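PfVFT1 (Plasmodium falciparum, PDB 5JKQ) probably binds a small solute between its two lobes, as a Venus flytrap protein of the solute-binding type. Local coordinates at residues N85-W88 with G92-E95; T113-I118 with E122-I127; N134-L139 with P166-G171; K185-N190 with K196-K201; E212-A217 with I250-G255. The protein carries 3 engineered substitutions. All blocks are in the same frame, centred on the assembly; numbering follows the deposited sequence.

Interaction 1: N85-W88 with G92-E95; sequences NKNW and GNYE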
# COMPACT_ATOMS: atom_id res chain seq x y z
N ASN A 85 9.60 -7.87 -12.73
CA ASN A 85 10.58 -6.89 -13.19
C ASN A 85 10.52 -5.57 -12.42
O ASN A 85 10.93 -4.53 -12.94
CB ASN A 85 10.40 -6.62 -14.69
CG ASN A 85 10.56 -7.87 -15.53
OD1 ASN A 85 11.48 -8.66 -15.32
ND2 ASN A 85 9.65 -8.06 -16.48
N LYS A 86 10.03 -5.62 -11.19
CA LYS A 86 10.01 -4.45 -10.33
C LYS A 86 11.22 -4.46 -9.40
O LYS A 86 11.55 -5.49 -8.80
CB LYS A 86 8.72 -4.39 -9.51
CG LYS A 86 7.46 -4.19 -10.34
CD LYS A 86 7.55 -2.96 -11.23
CE LYS A 86 6.20 -2.60 -11.81
NZ LYS A 86 6.32 -1.58 -12.89
N ASN A 87 11.88 -3.31 -9.29
CA ASN A 87 13.01 -3.14 -8.39
C ASN A 87 13.04 -1.70 -7.88
O ASN A 87 13.37 -0.78 -8.62
CB ASN A 87 14.32 -3.49 -9.09
CG ASN A 87 15.53 -3.34 -8.18
OD1 ASN A 87 15.40 -3.10 -6.98
ND2 ASN A 87 16.72 -3.50 -8.75
N TRP A 88 12.69 -1.52 -6.61
CA TRP A 88 12.67 -0.20 -5.98
C TRP A 88 13.78 -0.07 -4.96
O TRP A 88 13.72 0.78 -4.06
CB TRP A 88 11.31 0.05 -5.32
CG TRP A 88 10.16 -0.08 -6.26
CD1 TRP A 88 9.90 0.70 -7.35
CD2 TRP A 88 9.10 -1.04 -6.20
NE1 TRP A 88 8.75 0.28 -7.97
CE2 TRP A 88 8.24 -0.79 -7.28
CE3 TRP A 88 8.80 -2.10 -5.33
CZ2 TRP A 88 7.09 -1.55 -7.52
CZ3 TRP A 88 7.66 -2.85 -5.57
CH2 TRP A 88 6.83 -2.58 -6.65
N GLY A 92 12.17 -2.64 -1.96
CA GLY A 92 11.77 -3.96 -2.41
C GLY A 92 12.29 -4.28 -3.80
O GLY A 92 11.96 -3.59 -4.77
N ASN A 93 13.08 -5.34 -3.89
CA ASN A 93 13.65 -5.78 -5.16
C ASN A 93 13.11 -7.16 -5.55
O ASN A 93 13.40 -8.16 -4.90
CB ASN A 93 15.18 -5.82 -5.07
CG ASN A 93 15.84 -6.06 -6.41
OD1 ASN A 93 15.17 -6.20 -7.43
ND2 ASN A 93 17.17 -6.09 -6.42
N TYR A 94 12.34 -7.19 -6.64
CA TYR A 94 11.70 -8.41 -7.10
C TYR A 94 12.31 -8.92 -8.41
O TYR A 94 11.72 -9.76 -9.09
CB TYR A 94 10.20 -8.19 -7.29
CG TYR A 94 9.46 -7.88 -6.00
CD1 TYR A 94 9.51 -6.61 -5.44
CD2 TYR A 94 8.72 -8.85 -5.35
CE1 TYR A 94 8.85 -6.32 -4.27
CE2 TYR A 94 8.05 -8.57 -4.18
CZ TYR A 94 8.11 -7.30 -3.64
OH TYR A 94 7.45 -7.02 -2.48
N GLU A 95 13.49 -8.41 -8.76
CA GLU A 95 14.21 -8.90 -9.93
C GLU A 95 14.79 -10.28 -9.65
O GLU A 95 15.11 -11.03 -10.58
CB GLU A 95 15.32 -7.92 -10.34
CG GLU A 95 14.85 -6.83 -11.30
CD GLU A 95 15.94 -5.84 -11.66
OE1 GLU A 95 17.06 -5.96 -11.12
OE2 GLU A 95 15.68 -4.95 -12.50
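Tyr94 N donates to Lys86 O at 2.9 Å. A second backbone bond, from Trp88 N to Gly92 O at the same 2.9 Å, closes the other side of the bridge. Between them Asn87 and Asn93 form an antiparallel non-hydrogen-bonded pair, which agrees with their CA atoms lying 4.2 Å apart. Both asparagines place CG anti to the backbone N (chi1 -179° for Asn87, -171° for Asn93), which turns both amides to the same flank of the bridge, where they stack with planes 2° apart. Asn93 OD1 sits 3.0 Å from Asn87 CG. The two OD1 atoms, both acceptors, are close as well, but each has a donor of its own: Asn87 OD1 takes the N-H of Gly89, and Asn93 OD1 takes that of Glu95 at 3.1 Å from Glu95 N, a donor standing above its carbonyl plane. Asn87 ND2 adds a weak bond to Glu95 OE1 (3.4 Å), the carboxylate being turned well out of the amide plane. Beyond Gly92, Trp88 CZ3 comes to 3.9 Å from Tyr94 CE1; both rings also meet Tyr150, and Tyr94 OH bonds Asp148. One face of the Trp88 indole carries Lys86 CB, toward its rim. At Gly92 the backbone angles would push any side chain against the preceding carbonyl oxygen, so a glycine fits. Together the evidence describes a tight antiparallel turn with a single bridge, its returning arm holding an Asx turn at Asn93, in the loop that leads from strand 77-83 to helix 102-118.

Interaction 2: T113-I118 with E122-I127; sequences TISKHI and EDAINI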
# COMPACT_ATOMS: atom_id res chain seq x y z
N THR A 113 5.00 -14.99 11.76
CA THR A 113 4.12 -14.82 12.90
C THR A 113 2.93 -15.78 12.81
O THR A 113 2.54 -16.40 13.80
CB THR A 113 3.60 -13.37 13.00
OG1 THR A 113 4.72 -12.47 13.07
CG2 THR A 113 2.72 -13.18 14.23
N ILE A 114 2.37 -15.91 11.61
CA ILE A 114 1.26 -16.82 11.37
C ILE A 114 1.71 -18.26 11.62
O ILE A 114 0.98 -19.05 12.23
CB ILE A 114 0.71 -16.67 9.93
CG1 ILE A 114 -0.03 -15.34 9.79
CG2 ILE A 114 -0.25 -17.81 9.58
CD1 ILE A 114 -0.25 -14.90 8.36
N SER A 115 2.91 -18.58 11.16
CA SER A 115 3.45 -19.93 11.31
C SER A 115 3.59 -20.31 12.79
O SER A 115 3.37 -21.46 13.16
CB SER A 115 4.80 -20.05 10.61
OG SER A 115 4.66 -19.92 9.20
N LYS A 116 3.95 -19.34 13.62
CA LYS A 116 4.15 -19.59 15.04
C LYS A 116 2.84 -19.79 15.80
O LYS A 116 2.85 -20.19 16.96
CB LYS A 116 4.96 -18.46 15.68
CG LYS A 116 6.46 -18.57 15.43
CD LYS A 116 7.24 -17.48 16.14
CE LYS A 116 7.10 -16.13 15.46
NZ LYS A 116 7.90 -15.07 16.14
N HIS A 117 1.72 -19.51 15.14
CA HIS A 117 0.41 -19.72 15.74
C HIS A 117 -0.25 -20.99 15.21
O HIS A 117 -0.77 -21.80 15.98
CB HIS A 117 -0.50 -18.52 15.50
CG HIS A 117 -1.89 -18.71 16.01
ND1 HIS A 117 -2.15 -19.13 17.30
CD2 HIS A 117 -3.10 -18.57 15.41
CE1 HIS A 117 -3.46 -19.23 17.47
NE2 HIS A 117 -4.05 -18.90 16.34
N ILE A 118 -0.25 -21.15 13.89
CA ILE A 118 -0.80 -22.37 13.29
C ILE A 118 0.08 -23.54 13.69
O ILE A 118 -0.42 -24.58 14.13
CB ILE A 118 -0.87 -22.28 11.76
CG1 ILE A 118 -1.78 -21.12 11.34
CG2 ILE A 118 -1.38 -23.61 11.18
CD1 ILE A 118 -1.94 -20.94 9.83
N GLU A 122 8.67 -20.30 13.19
CA GLU A 122 8.55 -19.23 12.21
C GLU A 122 8.69 -19.70 10.76
O GLU A 122 8.22 -19.03 9.84
CB GLU A 122 9.61 -18.15 12.49
CG GLU A 122 11.04 -18.68 12.45
CD GLU A 122 12.08 -17.59 12.66
OE1 GLU A 122 11.69 -16.42 12.84
OE2 GLU A 122 13.28 -17.91 12.65
N ASP A 123 9.33 -20.85 10.55
CA ASP A 123 9.62 -21.33 9.20
C ASP A 123 8.70 -22.45 8.74
O ASP A 123 8.94 -23.07 7.71
CB ASP A 123 11.07 -21.81 9.12
CG ASP A 123 12.07 -20.70 9.41
OD1 ASP A 123 11.80 -19.55 9.01
OD2 ASP A 123 13.11 -20.99 10.04
N ALA A 124 7.64 -22.70 9.51
CA ALA A 124 6.74 -23.81 9.22
C ALA A 124 6.12 -23.68 7.83
O ALA A 124 6.10 -24.63 7.06
CB ALA A 124 5.64 -23.89 10.27
N ILE A 125 5.62 -22.48 7.52
CA ILE A 125 4.97 -22.24 6.24
C ILE A 125 5.94 -21.54 5.29
O ILE A 125 6.52 -20.50 5.61
CB ILE A 125 3.70 -21.39 6.40
CG1 ILE A 125 2.72 -22.10 7.34
CG2 ILE A 125 3.02 -21.15 5.06
CD1 ILE A 125 1.58 -21.23 7.82
N ASN A 126 6.12 -22.13 4.11
CA ASN A 126 7.01 -21.58 3.10
C ASN A 126 6.30 -20.49 2.29
O ASN A 126 5.11 -20.62 1.97
CB ASN A 126 7.52 -22.68 2.17
CG ASN A 126 8.50 -22.17 1.14
OD1 ASN A 126 9.68 -21.95 1.44
ND2 ASN A 126 8.03 -21.99 -0.09
N ILE A 127 7.02 -19.42 1.98
CA ILE A 127 6.51 -18.36 1.13
C ILE A 127 7.00 -18.57 -0.30
O ILE A 127 8.21 -18.55 -0.56
CB ILE A 127 6.94 -16.96 1.63
CG1 ILE A 127 6.32 -16.66 3.00
CG2 ILE A 127 6.53 -15.87 0.66
CD1 ILE A 127 7.22 -16.99 4.16
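A chi1 of -66° sets Ser115 OG beside its own backbone N and anti to the carbonyl carbon, facing Ile125; the chi1 of Ile125, -58°, likewise puts CG1 anti to its carbonyl carbon and sends CD1 in among the helix side chains. Ser115 OG accepts the N-H of Ile125, 3.2 Å from Ile125 N, with an N-H...O angle of 147°. The same hydroxyl bonds Trp111 O one turn earlier in the helix and is thus gripped by two bonds, giving to Trp111 O and receiving from Ile125 N. Contact around it is close, as Ile125 CB lies 3.3 Å from Ser115 OG. Next to the hydroxyl, Ser115 CB meets Ala124 CB at 3.9 Å. On the outer side the aliphatic part of Lys116 lies alongside the start of segment 122-127, its CG 3.6 Å from Glu122 N. Lys116 NZ and Glu122 OE1 are 5.2 Å apart; their opposite charges may attract weakly at that range, but the groups do not touch. Toward the interior, Ile118 and Ile125 run at about a right angle and touch by their CD1 methyls at 4.1 Å, while Ile114 CG2 stands slightly farther from Ile125 CD1. Ile72 and Trp111 also pack on Ile125, and helix 14-29 covers Ile114 and Ile118. Helix 102-118 is thus joined to strand 126-132 just where the chain re-enters the sheet parallel to its neighbour, strand 77-83, the second turning point of a beta-alpha-beta crossover.

Interaction 3: N134-L139 with P166-G171; sequences NVFVAL and PKLTSG. With SO4 (sulfate ion), chain E.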
# COMPACT_ATOMS: atom_id res chain seq x y z
N ASN A 134 -0.22 -8.92 -14.75
CA ASN A 134 -1.47 -8.60 -14.06
C ASN A 134 -1.68 -9.59 -12.92
O ASN A 134 -2.09 -10.73 -13.13
CB ASN A 134 -2.65 -8.64 -15.03
CG ASN A 134 -3.95 -8.12 -14.41
OD1 ASN A 134 -4.24 -8.38 -13.25
ND2 ASN A 134 -4.72 -7.38 -15.20
N VAL A 135 -1.40 -9.14 -11.70
CA VAL A 135 -1.49 -10.00 -10.53
C VAL A 135 -2.94 -10.27 -10.16
O VAL A 135 -3.27 -11.33 -9.64
CB VAL A 135 -0.75 -9.38 -9.32
CG1 VAL A 135 -0.75 -10.34 -8.13
CG2 VAL A 135 0.68 -9.03 -9.69
N PHE A 136 -3.81 -9.30 -10.43
CA PHE A 136 -5.22 -9.42 -10.07
C PHE A 136 -5.93 -10.49 -10.90
O PHE A 136 -6.93 -11.07 -10.46
CB PHE A 136 -5.93 -8.07 -10.23
CG PHE A 136 -5.40 -7.00 -9.31
CD1 PHE A 136 -5.47 -7.16 -7.93
CD2 PHE A 136 -4.85 -5.84 -9.82
CE1 PHE A 136 -4.98 -6.18 -7.08
CE2 PHE A 136 -4.36 -4.86 -8.97
CZ PHE A 136 -4.43 -5.03 -7.61
N VAL A 137 -5.43 -10.75 -12.10
CA VAL A 137 -5.96 -11.82 -12.94
C VAL A 137 -5.56 -13.17 -12.34
O VAL A 137 -6.40 -14.07 -12.21
CB VAL A 137 -5.45 -11.71 -14.40
CG1 VAL A 137 -5.42 -13.06 -15.11
CG2 VAL A 137 -6.30 -10.72 -15.17
N ALA A 138 -4.29 -13.29 -11.97
CA ALA A 138 -3.78 -14.52 -11.36
C ALA A 138 -4.52 -14.81 -10.06
O ALA A 138 -4.77 -15.96 -9.72
CB ALA A 138 -2.29 -14.40 -11.12
N LEU A 139 -4.87 -13.74 -9.34
CA LEU A 139 -5.58 -13.88 -8.08
C LEU A 139 -6.99 -14.41 -8.31
O LEU A 139 -7.43 -15.33 -7.62
CB LEU A 139 -5.63 -12.53 -7.35
CG LEU A 139 -6.27 -12.55 -5.96
CD1 LEU A 139 -5.48 -13.42 -5.00
CD2 LEU A 139 -6.39 -11.13 -5.42
N PRO A 166 -15.08 -8.40 -9.94
CA PRO A 166 -15.97 -8.09 -8.81
C PRO A 166 -15.82 -9.00 -7.60
O PRO A 166 -16.40 -8.70 -6.55
CB PRO A 166 -17.36 -8.25 -9.43
CG PRO A 166 -17.18 -9.34 -10.42
CD PRO A 166 -15.79 -9.18 -10.98
N LYS A 167 -15.08 -10.10 -7.73
CA LYS A 167 -14.99 -11.09 -6.66
C LYS A 167 -13.79 -10.85 -5.75
O LYS A 167 -13.67 -11.48 -4.69
CB LYS A 167 -14.92 -12.49 -7.25
CG LYS A 167 -16.12 -12.84 -8.11
CD LYS A 167 -16.00 -14.24 -8.70
CE LYS A 167 -17.26 -14.62 -9.47
NZ LYS A 167 -17.02 -15.77 -10.39
N LEU A 168 -12.90 -9.95 -6.14
CA LEU A 168 -11.71 -9.65 -5.35
C LEU A 168 -12.02 -8.68 -4.22
O LEU A 168 -12.77 -7.71 -4.41
CB LEU A 168 -10.61 -9.07 -6.24
CG LEU A 168 -10.19 -9.94 -7.43
CD1 LEU A 168 -9.08 -9.27 -8.22
CD2 LEU A 168 -9.76 -11.34 -6.98
N THR A 169 -11.46 -8.94 -3.05
CA THR A 169 -11.61 -8.06 -1.90
C THR A 169 -10.24 -7.54 -1.45
O THR A 169 -9.22 -7.88 -2.04
CB THR A 169 -12.29 -8.76 -0.71
OG1 THR A 169 -12.61 -7.80 0.30
CG2 THR A 169 -11.40 -9.86 -0.11
N SER A 170 -10.25 -6.71 -0.42
CA SER A 170 -9.03 -6.09 0.10
C SER A 170 -8.92 -6.21 1.61
O SER A 170 -9.93 -6.18 2.32
CB SER A 170 -8.97 -4.62 -0.30
OG SER A 170 -7.74 -4.03 0.10
N GLY A 171 -7.70 -6.36 2.10
CA GLY A 171 -7.43 -6.28 3.52
C GLY A 171 -7.28 -4.83 3.93
O GLY A 171 -7.36 -3.93 3.09
S SO4 E . 0.85 -12.42 -16.84
O1 SO4 E . -0.02 -11.63 -15.97
O2 SO4 E . 0.58 -13.85 -16.63
O3 SO4 E . 2.25 -12.15 -16.52
O4 SO4 E . 0.58 -12.07 -18.23
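Leu168 CD1 approaches the Phe136 ring obliquely, nearer the root of the side chain than the ring: it is 3.9 Å from Phe136 CB and 4.2 Å from Phe136 CD1. The ring itself is packed against other aromatics, edge-to-face with Tyr279 and at about 55° to Phe151. The same Leu168 methyl lies 3.6 Å from Phe136 O. Its second branch, CD2, turns to Leu139 and meets Leu139 CD2 at 3.7 Å. That is possible because Leu139 carries CG anti to its backbone N (chi1 -176°), which swings its branched end toward strand 168-170. One leucine thereby spans a single helical turn, one methyl on each of Phe136 and Leu139. At the start of the helix Asn134 is the N-cap: its OD1 receives Val137 N at 2.9 Å, the donor lying above the carbonyl plane, and its ND2 bonds Val158 O. A sulfate, probably from the crystallisation liquor, accepts from Asn134 N at 3.0 Å through O1, and from Asp133 N as well. The positive end of the helix dipole would probably favour an anion there. Between helix 135-140 and strand 168-170 themselves no hydrogen bond forms. With all three touching residues buried, the contact between the two segments is the apolar meeting of Leu168 with Phe136 and Leu139 (Leu168 also touches Asn140), whereas the polar bonds serve the cap and the helix end.

Interaction 4: K185-N190 with K196-K201; sequences KEYNIN and KSYISK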
# COMPACT_ATOMS: atom_id res chain seq x y z
N LYS A 185 7.68 29.78 -1.12
CA LYS A 185 7.44 30.49 0.13
C LYS A 185 6.67 31.79 -0.08
O LYS A 185 5.96 32.25 0.81
CB LYS A 185 8.76 30.80 0.84
CG LYS A 185 9.27 29.68 1.72
CD LYS A 185 9.86 30.21 3.02
CE LYS A 185 10.11 29.09 4.02
NZ LYS A 185 10.88 29.56 5.20
N GLU A 186 6.83 32.38 -1.26
CA GLU A 186 6.28 33.70 -1.55
C GLU A 186 4.76 33.75 -1.41
O GLU A 186 4.19 34.83 -1.22
CB GLU A 186 6.70 34.14 -2.95
CG GLU A 186 6.19 33.25 -4.06
CD GLU A 186 6.85 33.55 -5.40
OE1 GLU A 186 8.06 33.29 -5.53
OE2 GLU A 186 6.15 34.06 -6.30
N TYR A 187 4.10 32.60 -1.50
CA TYR A 187 2.65 32.54 -1.40
C TYR A 187 2.16 32.57 0.05
O TYR A 187 0.97 32.71 0.30
CB TYR A 187 2.11 31.29 -2.10
CG TYR A 187 2.24 31.35 -3.61
CD1 TYR A 187 1.48 32.23 -4.35
CD2 TYR A 187 3.12 30.51 -4.28
CE1 TYR A 187 1.60 32.29 -5.73
CE2 TYR A 187 3.25 30.56 -5.65
CZ TYR A 187 2.48 31.45 -6.37
OH TYR A 187 2.59 31.50 -7.74
N ASN A 188 3.10 32.45 0.98
CA ASN A 188 2.78 32.49 2.41
C ASN A 188 1.86 31.34 2.82
O ASN A 188 1.04 31.48 3.72
CB ASN A 188 2.14 33.84 2.77
CG ASN A 188 2.22 34.15 4.25
OD1 ASN A 188 3.13 33.71 4.95
ND2 ASN A 188 1.26 34.93 4.74
N ILE A 189 2.02 30.21 2.14
CA ILE A 189 1.23 29.00 2.41
C ILE A 189 2.14 27.89 2.92
O ILE A 189 3.02 27.42 2.19
CB ILE A 189 0.49 28.52 1.15
CG1 ILE A 189 -0.47 29.60 0.65
CG2 ILE A 189 -0.29 27.24 1.43
CD1 ILE A 189 -1.03 29.34 -0.73
N ASN A 190 1.94 27.48 4.17
CA ASN A 190 2.75 26.41 4.76
C ASN A 190 1.92 25.31 5.42
O ASN A 190 2.44 24.51 6.19
CB ASN A 190 3.73 27.01 5.78
CG ASN A 190 3.07 28.00 6.72
OD1 ASN A 190 2.40 27.62 7.68
ND2 ASN A 190 3.26 29.29 6.45
N LYS A 196 -5.98 25.34 0.93
CA LYS A 196 -7.40 25.26 0.60
C LYS A 196 -7.99 26.64 0.32
O LYS A 196 -8.70 26.83 -0.66
CB LYS A 196 -8.18 24.59 1.73
CG LYS A 196 -8.06 23.08 1.79
CD LYS A 196 -8.91 22.52 2.91
CE LYS A 196 -8.48 21.12 3.31
NZ LYS A 196 -9.22 20.61 4.49
N SER A 197 -7.70 27.59 1.21
CA SER A 197 -8.16 28.96 1.04
C SER A 197 -7.68 29.53 -0.28
O SER A 197 -8.46 30.13 -1.02
CB SER A 197 -7.68 29.83 2.20
OG SER A 197 -8.25 29.41 3.43
N TYR A 198 -6.40 29.35 -0.59
CA TYR A 198 -5.84 29.87 -1.83
C TYR A 198 -6.52 29.26 -3.05
O TYR A 198 -6.95 29.99 -3.95
CB TYR A 198 -4.34 29.61 -1.89
CG TYR A 198 -3.67 30.28 -3.08
CD1 TYR A 198 -3.23 31.59 -3.00
CD2 TYR A 198 -3.49 29.59 -4.27
CE1 TYR A 198 -2.62 32.20 -4.08
CE2 TYR A 198 -2.89 30.20 -5.36
CZ TYR A 198 -2.46 31.50 -5.26
OH TYR A 198 -1.86 32.11 -6.34
N ILE A 199 -6.63 27.94 -3.09
CA ILE A 199 -7.28 27.25 -4.20
C ILE A 199 -8.74 27.69 -4.32
O ILE A 199 -9.29 27.73 -5.42
CB ILE A 199 -7.21 25.71 -4.05
CG1 ILE A 199 -5.75 25.23 -3.98
CG2 ILE A 199 -7.93 25.00 -5.20
CD1 ILE A 199 -4.91 25.57 -5.20
N SER A 200 -9.36 28.03 -3.20
CA SER A 200 -10.76 28.45 -3.21
C SER A 200 -10.90 29.86 -3.76
O SER A 200 -11.91 30.19 -4.38
CB SER A 200 -11.36 28.36 -1.80
OG SER A 200 -10.91 29.42 -0.98
N LYS A 201 -9.88 30.70 -3.53
CA LYS A 201 -9.90 32.08 -4.01
C LYS A 201 -9.52 32.18 -5.48
O LYS A 201 -9.98 33.09 -6.18
CB LYS A 201 -8.95 32.95 -3.18
CG LYS A 201 -9.35 33.16 -1.72
CD LYS A 201 -10.72 33.79 -1.55
CE LYS A 201 -10.81 35.18 -2.16
NZ LYS A 201 -12.15 35.79 -1.94
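Aromatic contact joins Tyr187 to Tyr198, the two rings meeting obliquely with centroids 5.5 Å apart and planes at 63°. Tyr198 OH comes obliquely to the Tyr187 ring, 3.5 Å from Tyr187 CE1. Lys246 and Ile249 also touch the Tyr187 side chain, and Glu186 CG covers one face of its ring near the rim. Apolar contact comes from Ile189, whose CD1 reaches 3.5 Å from Tyr198 CB and 3.7 Å from Tyr198 CG, the two side chains crossing at about a right angle. Tyr198 can meet both partners because its CG is anti to the backbone N (chi1 -173°), which directs the ring back toward the preceding loop. The contact closes the link from strand 175-184, through the 3-10 turn 185-187, to helix 192-201, which flanks the mixed sheet of this lobe; Tyr198, on that helix, reaches back to Tyr187 and Ile189. Polar bonds lie within the segments or outside them, none linking the two. Asn188 N bonds Lys185 O at 2.9 Å, closing the 3-10 turn, and Ser200 OG donates to Ser197 O. Glu186 OE2 makes a salt bridge with Lys246 NZ.

Interaction 5: E212-A217 with I250-G255; sequences EANCNA and IGVISG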
# COMPACT_ATOMS: atom_id res chain seq x y z
N GLU A 212 0.71 9.13 -9.96
CA GLU A 212 -0.74 9.28 -10.00
C GLU A 212 -1.31 9.30 -8.59
O GLU A 212 -2.26 10.03 -8.30
CB GLU A 212 -1.37 8.15 -10.82
CG GLU A 212 -2.88 8.28 -11.00
CD GLU A 212 -3.46 7.19 -11.89
OE1 GLU A 212 -2.80 6.15 -12.06
OE2 GLU A 212 -4.57 7.39 -12.42
N ALA A 213 -0.73 8.49 -7.71
CA ALA A 213 -1.20 8.38 -6.33
C ALA A 213 -1.03 9.70 -5.58
O ALA A 213 -1.83 10.03 -4.71
CB ALA A 213 -0.47 7.26 -5.61
N ASN A 214 0.03 10.44 -5.92
CA ASN A 214 0.26 11.75 -5.30
C ASN A 214 -0.89 12.71 -5.61
O ASN A 214 -1.44 13.35 -4.70
CB ASN A 214 1.58 12.37 -5.79
CG ASN A 214 2.81 11.71 -5.18
OD1 ASN A 214 3.80 11.48 -5.88
ND2 ASN A 214 2.76 11.41 -3.88
N CYS A 215 -1.25 12.81 -6.88
CA CYS A 215 -2.34 13.69 -7.30
C CYS A 215 -3.69 13.23 -6.76
O CYS A 215 -4.55 14.05 -6.45
CB CYS A 215 -2.40 13.79 -8.83
SG CYS A 215 -1.32 15.07 -9.52
N ASN A 216 -3.87 11.92 -6.64
CA ASN A 216 -5.12 11.37 -6.14
C ASN A 216 -5.38 11.76 -4.69
O ASN A 216 -6.52 12.04 -4.31
CB ASN A 216 -5.12 9.84 -6.27
CG ASN A 216 -5.76 9.37 -7.56
OD1 ASN A 216 -6.78 9.91 -8.01
ND2 ASN A 216 -5.16 8.35 -8.18
N ALA A 217 -4.33 11.78 -3.88
CA ALA A 217 -4.46 12.14 -2.47
C ALA A 217 -4.98 13.57 -2.32
O ALA A 217 -5.68 13.88 -1.35
CB ALA A 217 -3.12 11.99 -1.76
N ILE A 250 1.78 24.00 -6.89
CA ILE A 250 2.42 23.12 -5.92
C ILE A 250 2.97 21.87 -6.59
O ILE A 250 2.61 21.54 -7.73
CB ILE A 250 1.44 22.68 -4.80
CG1 ILE A 250 0.28 21.86 -5.36
CG2 ILE A 250 0.94 23.90 -4.04
CD1 ILE A 250 -0.53 21.14 -4.30
N GLY A 251 3.84 21.18 -5.87
CA GLY A 251 4.35 19.89 -6.28
C GLY A 251 4.04 18.87 -5.20
O GLY A 251 4.36 19.09 -4.03
N VAL A 252 3.39 17.78 -5.59
CA VAL A 252 3.05 16.71 -4.66
C VAL A 252 4.04 15.56 -4.81
O VAL A 252 4.25 15.06 -5.91
CB VAL A 252 1.62 16.19 -4.88
CG1 VAL A 252 1.21 15.27 -3.73
CG2 VAL A 252 0.64 17.34 -5.02
N ILE A 253 4.64 15.15 -3.70
CA ILE A 253 5.68 14.14 -3.73
C ILE A 253 5.82 13.46 -2.37
O ILE A 253 5.58 14.08 -1.33
CB ILE A 253 7.02 14.76 -4.18
CG1 ILE A 253 8.02 13.66 -4.55
CG2 ILE A 253 7.58 15.71 -3.11
CD1 ILE A 253 9.10 14.14 -5.50
N SER A 254 6.20 12.19 -2.38
CA SER A 254 6.26 11.39 -1.15
C SER A 254 7.58 11.56 -0.40
O SER A 254 7.67 11.20 0.78
CB SER A 254 6.05 9.91 -1.48
OG SER A 254 4.84 9.72 -2.20
N GLY A 255 8.60 12.09 -1.07
CA GLY A 255 9.90 12.25 -0.45
C GLY A 255 10.73 13.38 -1.02
O GLY A 255 10.48 13.87 -2.12
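Asn214 points across to strand 250-253, its CB resting on Val252 and its amide passing on toward Ser254. With CG anti to the carbonyl carbon (chi1 -74°), the amide is carried past the Val252 carbonyl. Val252 O lies 3.6 Å from Asn214 OD1; both are acceptors, and no hydrogen bond joins them. Asn214 ND2 gives one hydrogen to Ser254 OG at 3.2 Å. This bond is nearly straight, at 164°, and the hydroxyl oxygen is almost in the amide plane, only 7° out of it. The same ND2 also bonds Asn179 OD1 on strand 175-184, so that the amide links the helix both to the end of one strand and to the neighbouring one. Next to the amide, Val252 turns CG1 against the helix, 3.6 Å from Asn214 CB and 3.4 Å from Asn214 O. The Val252 side chain also meets Leu218, Ile207 and Cys209. The backbone of Asn214 is tied at its start by Thr211 OG1, which accepts Asn214 N. One residue on, Cys215 forms the disulfide with Cys209, a covalent link between helix 212-222 and strand 206-209. A buried amide whose ND2 serves two acceptors, Ser254 OG and Asn179 OD1, and a valine methyl together join the helix to the sheet, so the contact is polar at the strand end and apolar along the strand.

In the fold
From the N terminus, interaction 1 closes a short turn after strand 77-83, interaction 2 closes the passage from helix 102-118 to strand 126-132, and interaction 3 returns from helix 135-140 to strand 168-170. Interaction 4 then closes the loop from strand 175-184 to helix 192-201, and interaction 5 joins helix 212-222 to strand 250-253. All five run in series; none nests or crosses. Interactions 2 and 4 lie on opposite sides of the chain's centre, about 51 Å apart between centres, whereas interactions 3 and 5 both reach the same sheet. Its paired long strands 175-184 and 265-281 appear to run between the lobes, interactions 1 to 3 on one side, 4 and 5 on the other.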